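Local coordinates for TipC2 (Streptococcus intermedius B196, PDB 6DHX), which probably serves as an immunity protein that protects its streptococcal producer by recognising an antibacterial toxin exported through the type VII secretion system, at residues Y65-I79 and H157-D169. Residues are numbered along the deposited sequence; the frame is centred on the assembly and turned at random.
Sequences YKDIAKTGNYTKIAI and HYEKIVNQKVLKD
Ile77 meets the helix at two points through one methyl: CG2 rests 3.7 Å from Val166 CG2 and 3.9 Å from Ile161 CG2. Its other branch, with CG1 beside the backbone N, carries CD1 alongside the aliphatic part of Lys165. Further down the strand, Ile79 CD1 touches Val166 CG1. Toward the type II' turn at Thr71-Tyr74, Ile161 sets CD1 squarely over one face of the Tyr74 ring, a CH-pi contact 3.8 Å from the centroid and 7° off the normal. Here helix 151-173 packs against one face of the mixed, mostly antiparallel sheet, and the axis of its 157-169 part is turned 52° from strand 74-79; Phe94 of the adjoining strand 89-99 also touches Ile161. A pi-type widening runs through 159-167 of the helix. At the polar margin Tyr74 OH comes in at the imidazole edge, near its plane, and shares a 2.7 Å hydrogen bond with His157 ND1. Lys165 runs extended as far as CE, then bends (chi4 65°) so that NZ donates a 2.7 Å hydrogen bond to Ala69 O, in the carbonyl plane. Tyr65 OH donates to the anti lone pair of Asp169 OD2 at 2.6 Å, phenol ring and carboxylate nearly coplanar, while a water donates to both that hydroxyl and Val166 O.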
loop_
_atom_site.group_PDB
_atom_site.type_symbol
_atom_site.label_atom_id
_atom_site.label_comp_id
_atom_site.label_asym_id
_atom_site.label_seq_id
_atom_site.Cartn_x
_atom_site.Cartn_y
_atom_site.Cartn_z
ATOM N N TYR A 65 5.602 8.134 2.762
ATOM C CA TYR A 65 5.069 9.255 3.532
ATOM C C TYR A 65 6.142 9.835 4.442
ATOM O O TYR A 65 6.882 9.104 5.106
ATOM C CB TYR A 65 3.844 8.826 4.366
ATOM C CG TYR A 65 2.599 8.954 3.539
ATOM C CD1 TYR A 65 2.327 8.035 2.519
ATOM C CD2 TYR A 65 1.728 10.025 3.718
ATOM C CE1 TYR A 65 1.192 8.166 1.678
ATOM C CE2 TYR A 65 0.601 10.188 2.894
ATOM C CZ TYR A 65 0.344 9.255 1.886
ATOM O OH TYR A 65 -0.759 9.389 1.085
ATOM N N LYS A 66 6.210 11.172 4.464
ATOM C CA LYS A 66 7.146 11.895 5.318
ATOM C C LYS A 66 6.766 11.740 6.786
ATOM O O LYS A 66 5.600 11.583 7.139
ATOM C CB LYS A 66 7.158 13.398 4.959
ATOM C CG LYS A 66 7.612 13.727 3.521
ATOM C CD LYS A 66 7.379 15.212 3.163
ATOM C CE LYS A 66 7.885 15.561 1.745
ATOM N NZ LYS A 66 7.563 17.024 1.373
ATOM N N ASP A 67 7.774 11.818 7.650
ATOM C CA ASP A 67 7.535 11.692 9.087
ATOM C C ASP A 67 6.503 12.704 9.592
ATOM O O ASP A 67 5.647 12.352 10.414
ATOM C CB ASP A 67 8.852 11.831 9.837
ATOM C CG ASP A 67 9.835 10.749 9.475
ATOM O OD1 ASP A 67 9.392 9.635 9.089
ATOM O OD2 ASP A 67 11.055 11.008 9.579
ATOM N N ILE A 68 6.545 13.954 9.089
ATOM C CA ILE A 68 5.534 14.966 9.443
ATOM C C ILE A 68 4.119 14.468 9.169
ATOM O O ILE A 68 3.154 14.898 9.824
ATOM C CB ILE A 68 5.797 16.302 8.696
ATOM C CG1 ILE A 68 4.603 17.255 8.795
ATOM C CG2 ILE A 68 6.040 16.107 7.227
ATOM C CD1 ILE A 68 4.536 18.066 10.054
ATOM N N ALA A 69 3.967 13.564 8.207
ATOM C CA ALA A 69 2.663 13.098 7.746
ATOM C C ALA A 69 2.233 11.788 8.388
ATOM O O ALA A 69 1.205 11.246 7.992
ATOM C CB ALA A 69 2.666 12.923 6.221
ATOM N N LYS A 70 3.002 11.249 9.336
ATOM C CA LYS A 70 2.640 10.005 10.016
ATOM C C LYS A 70 2.106 10.287 11.419
ATOM O O LYS A 70 2.628 11.145 12.141
ATOM C CB LYS A 70 3.831 9.042 10.076
ATOM C CG LYS A 70 4.050 8.324 8.746
ATOM C CD LYS A 70 5.245 7.384 8.812
ATOM C CE LYS A 70 6.484 8.108 9.284
ATOM N NZ LYS A 70 7.749 7.326 9.131
ATOM N N THR A 71 1.067 9.542 11.799
ATOM C CA THR A 71 0.287 9.758 13.010
ATOM C C THR A 71 0.557 8.648 14.026
ATOM O O THR A 71 0.805 7.495 13.656
ATOM C CB THR A 71 -1.218 9.805 12.666
ATOM O OG1 THR A 71 -1.979 9.123 13.668
ATOM C CG2 THR A 71 -1.498 9.133 11.298
ATOM N N GLY A 72 0.529 9.013 15.313
ATOM C CA GLY A 72 0.484 8.040 16.391
ATOM C C GLY A 72 1.519 6.936 16.302
ATOM O O GLY A 72 2.718 7.220 16.271
ATOM N N ASN A 73 1.083 5.676 16.251
ATOM C CA ASN A 73 2.024 4.563 16.245
ATOM C C ASN A 73 2.416 4.114 14.839
ATOM O O ASN A 73 3.099 3.085 14.703
ATOM C CB ASN A 73 1.455 3.364 17.018
ATOM C CG ASN A 73 1.451 3.584 18.521
ATOM O OD1 ASN A 73 0.429 3.402 19.186
ATOM N ND2 ASN A 73 2.599 3.977 19.065
ATOM N N TYR A 74 2.003 4.828 13.794
ATOM C CA TYR A 74 2.307 4.377 12.435
ATOM C C TYR A 74 3.738 4.748 12.079
ATOM O O TYR A 74 4.146 5.911 12.199
ATOM C CB TYR A 74 1.318 4.967 11.425
ATOM C CG TYR A 74 -0.088 4.456 11.656
ATOM C CD1 TYR A 74 -0.519 3.246 11.102
ATOM C CD2 TYR A 74 -0.980 5.159 12.460
ATOM C CE1 TYR A 74 -1.811 2.765 11.336
ATOM C CE2 TYR A 74 -2.267 4.693 12.694
ATOM C CZ TYR A 74 -2.682 3.491 12.121
ATOM O OH TYR A 74 -3.959 3.009 12.374
ATOM N N THR A 75 4.500 3.756 11.632
ATOM C CA THR A 75 5.932 3.899 11.421
ATOM C C THR A 75 6.298 4.044 9.949
ATOM O O THR A 75 7.420 4.487 9.648
ATOM C CB THR A 75 6.678 2.691 12.016
ATOM O OG1 THR A 75 6.191 1.482 11.418
ATOM C CG2 THR A 75 6.443 2.617 13.507
ATOM N N LYS A 76 5.405 3.645 9.042
ATOM C CA LYS A 76 5.707 3.660 7.616
ATOM C C LYS A 76 4.410 3.588 6.829
ATOM O O LYS A 76 3.510 2.815 7.167
ATOM C CB LYS A 76 6.611 2.478 7.224
ATOM C CG LYS A 76 7.091 2.525 5.791
ATOM C CD LYS A 76 8.219 1.498 5.578
ATOM C CE LYS A 76 8.817 1.674 4.203
ATOM N NZ LYS A 76 9.955 0.698 3.957
ATOM N N ILE A 77 4.332 4.364 5.753
ATOM C CA ILE A 77 3.254 4.243 4.785
ATOM C C ILE A 77 3.900 4.415 3.422
ATOM O O ILE A 77 4.587 5.412 3.185
ATOM C CB ILE A 77 2.134 5.306 4.991
ATOM C CG1 ILE A 77 1.630 5.363 6.439
ATOM C CG2 ILE A 77 0.972 5.058 3.973
ATOM C CD1 ILE A 77 0.817 6.648 6.775
ATOM N N ALA A 78 3.690 3.460 2.525
ATOM C CA ALA A 78 4.455 3.476 1.281
ATOM C C ALA A 78 3.617 2.931 0.139
ATOM O O ALA A 78 2.666 2.166 0.343
ATOM C CB ALA A 78 5.758 2.676 1.442
ATOM N N ILE A 79 3.949 3.371 -1.077
ATOM C CA ILE A 79 3.315 2.861 -2.297
ATOM C C ILE A 79 4.425 2.461 -3.246
ATOM O O ILE A 79 5.243 3.298 -3.608
ATOM C CB ILE A 79 2.414 3.903 -2.984
ATOM C CG1 ILE A 79 1.449 4.557 -1.980
ATOM C CG2 ILE A 79 1.664 3.220 -4.148
ATOM C CD1 ILE A 79 0.687 5.771 -2.578
ATOM N N HIS A 157 -7.827 0.001 10.854
ATOM C CA HIS A 157 -6.521 0.491 10.409
ATOM C C HIS A 157 -6.511 0.711 8.899
ATOM O O HIS A 157 -6.021 1.739 8.403
ATOM C CB HIS A 157 -5.404 -0.494 10.804
ATOM C CG HIS A 157 -5.128 -0.533 12.281
ATOM N ND1 HIS A 157 -4.851 0.597 13.014
ATOM C CD2 HIS A 157 -5.099 -1.567 13.157
ATOM C CE1 HIS A 157 -4.681 0.268 14.285
ATOM N NE2 HIS A 157 -4.814 -1.042 14.398
ATOM N N TYR A 158 -7.078 -0.236 8.159
ATOM C CA TYR A 158 -7.164 -0.109 6.705
ATOM C C TYR A 158 -7.993 1.116 6.315
ATOM O O TYR A 158 -7.592 1.913 5.456
ATOM C CB TYR A 158 -7.778 -1.398 6.122
ATOM C CG TYR A 158 -7.927 -1.275 4.634
ATOM C CD1 TYR A 158 -6.882 -1.651 3.801
ATOM C CD2 TYR A 158 -9.092 -0.768 4.069
ATOM C CE1 TYR A 158 -6.978 -1.531 2.428
ATOM C CE2 TYR A 158 -9.211 -0.613 2.666
ATOM C CZ TYR A 158 -8.139 -1.016 1.858
ATOM O OH TYR A 158 -8.220 -0.892 0.486
ATOM N N GLU A 159 -9.151 1.294 6.961
ATOM C CA GLU A 159 -9.995 2.454 6.676
ATOM C C GLU A 159 -9.241 3.748 6.969
ATOM O O GLU A 159 -9.298 4.700 6.190
ATOM C CB GLU A 159 -11.289 2.377 7.490
ATOM C CG GLU A 159 -12.140 3.653 7.500
ATOM C CD GLU A 159 -12.731 4.005 6.140
ATOM O OE1 GLU A 159 -12.877 3.112 5.271
ATOM O OE2 GLU A 159 -13.096 5.191 5.958
ATOM N N LYS A 160 -8.526 3.785 8.086
ATOM C CA LYS A 160 -7.854 5.014 8.495
ATOM C C LYS A 160 -6.700 5.383 7.560
ATOM O O LYS A 160 -6.537 6.555 7.195
ATOM C CB LYS A 160 -7.346 4.838 9.921
ATOM C CG LYS A 160 -6.704 6.109 10.483
ATOM C CD LYS A 160 -6.264 5.800 11.932
ATOM C CE LYS A 160 -5.295 6.846 12.460
ATOM N NZ LYS A 160 -5.861 8.215 12.359
ATOM N N ILE A 161 -5.876 4.406 7.192
ATOM C CA ILE A 161 -4.675 4.706 6.424
ATOM C C ILE A 161 -4.920 4.606 4.936
ATOM O O ILE A 161 -4.483 5.486 4.180
ATOM C CB ILE A 161 -3.511 3.783 6.841
ATOM C CG1 ILE A 161 -3.206 3.962 8.337
ATOM C CG2 ILE A 161 -2.272 4.039 5.915
ATOM C CD1 ILE A 161 -2.826 5.412 8.744
ATOM N N VAL A 162 -5.520 3.511 4.457
ATOM C CA VAL A 162 -5.681 3.407 2.999
ATOM C C VAL A 162 -6.791 4.338 2.521
ATOM O O VAL A 162 -6.611 5.085 1.560
ATOM C CB VAL A 162 -5.943 1.963 2.534
ATOM C CG1 VAL A 162 -6.219 1.932 0.975
ATOM C CG2 VAL A 162 -4.722 1.070 2.839
ATOM N N ASN A 163 -7.976 4.258 3.142
ATOM C CA ASN A 163 -9.073 5.054 2.586
ATOM C C ASN A 163 -8.965 6.529 2.957
ATOM O O ASN A 163 -9.040 7.403 2.084
ATOM C CB ASN A 163 -10.411 4.464 3.040
ATOM C CG ASN A 163 -10.727 3.175 2.288
ATOM O OD1 ASN A 163 -10.179 2.938 1.207
ATOM N ND2 ASN A 163 -11.614 2.364 2.829
ATOM N N GLN A 164 -8.793 6.825 4.240
ATOM C CA GLN A 164 -8.869 8.194 4.737
ATOM C C GLN A 164 -7.552 8.940 4.603
ATOM O O GLN A 164 -7.494 10.161 4.855
ATOM C CB GLN A 164 -9.336 8.194 6.217
ATOM C CG GLN A 164 -10.801 7.725 6.392
ATOM C CD GLN A 164 -11.682 8.287 5.275
ATOM O OE1 GLN A 164 -11.658 9.497 4.998
ATOM N NE2 GLN A 164 -12.424 7.408 4.602
ATOM N N LYS A 165 -6.493 8.269 4.173
ATOM C CA LYS A 165 -5.239 8.977 4.013
ATOM C C LYS A 165 -4.706 8.791 2.595
ATOM O O LYS A 165 -4.694 9.764 1.812
ATOM C CB LYS A 165 -4.221 8.527 5.070
ATOM C CG LYS A 165 -2.949 9.376 5.128
ATOM C CD LYS A 165 -2.176 9.016 6.408
ATOM C CE LYS A 165 -0.897 9.802 6.528
ATOM N NZ LYS A 165 -1.146 11.283 6.693
ATOM N N VAL A 166 -4.297 7.577 2.225
ATOM C CA VAL A 166 -3.651 7.384 0.914
ATOM C C VAL A 166 -4.610 7.717 -0.221
ATOM O O VAL A 166 -4.261 8.459 -1.153
ATOM C CB VAL A 166 -3.128 5.945 0.755
ATOM C CG1 VAL A 166 -2.589 5.745 -0.693
ATOM C CG2 VAL A 166 -2.048 5.627 1.824
ATOM N N LEU A 167 -5.810 7.142 -0.194
ATOM C CA LEU A 167 -6.712 7.366 -1.326
ATOM C C LEU A 167 -7.317 8.767 -1.265
ATOM O O LEU A 167 -7.584 9.387 -2.310
ATOM C CB LEU A 167 -7.813 6.300 -1.385
ATOM C CG LEU A 167 -7.315 4.871 -1.684
ATOM C CD1 LEU A 167 -8.506 3.883 -1.752
ATOM C CD2 LEU A 167 -6.507 4.815 -3.039
ATOM N N LYS A 168 -7.525 9.296 -0.071
ATOM C CA LYS A 168 -8.009 10.677 0.031
ATOM C C LYS A 168 -6.946 11.651 -0.491
ATOM O O LYS A 168 -7.257 12.638 -1.181
ATOM C CB LYS A 168 -8.366 10.974 1.488
ATOM C CG LYS A 168 -9.065 12.308 1.684
ATOM C CD LYS A 168 -9.362 12.539 3.154
ATOM C CE LYS A 168 -10.305 13.713 3.374
ATOM N NZ LYS A 168 -10.626 13.855 4.814
ATOM N N ASP A 169 -5.672 11.347 -0.212
ATOM C CA ASP A 169 -4.561 12.126 -0.764
ATOM C C ASP A 169 -4.538 12.060 -2.283
ATOM O O ASP A 169 -4.291 13.071 -2.944
ATOM C CB ASP A 169 -3.216 11.621 -0.226
ATOM C CG ASP A 169 -2.916 12.119 1.173
ATOM O OD1 ASP A 169 -3.642 12.997 1.664
ATOM O OD2 ASP A 169 -1.961 11.622 1.790
HETATM O O HOH W 1 -1.321 8.917 -1.774
#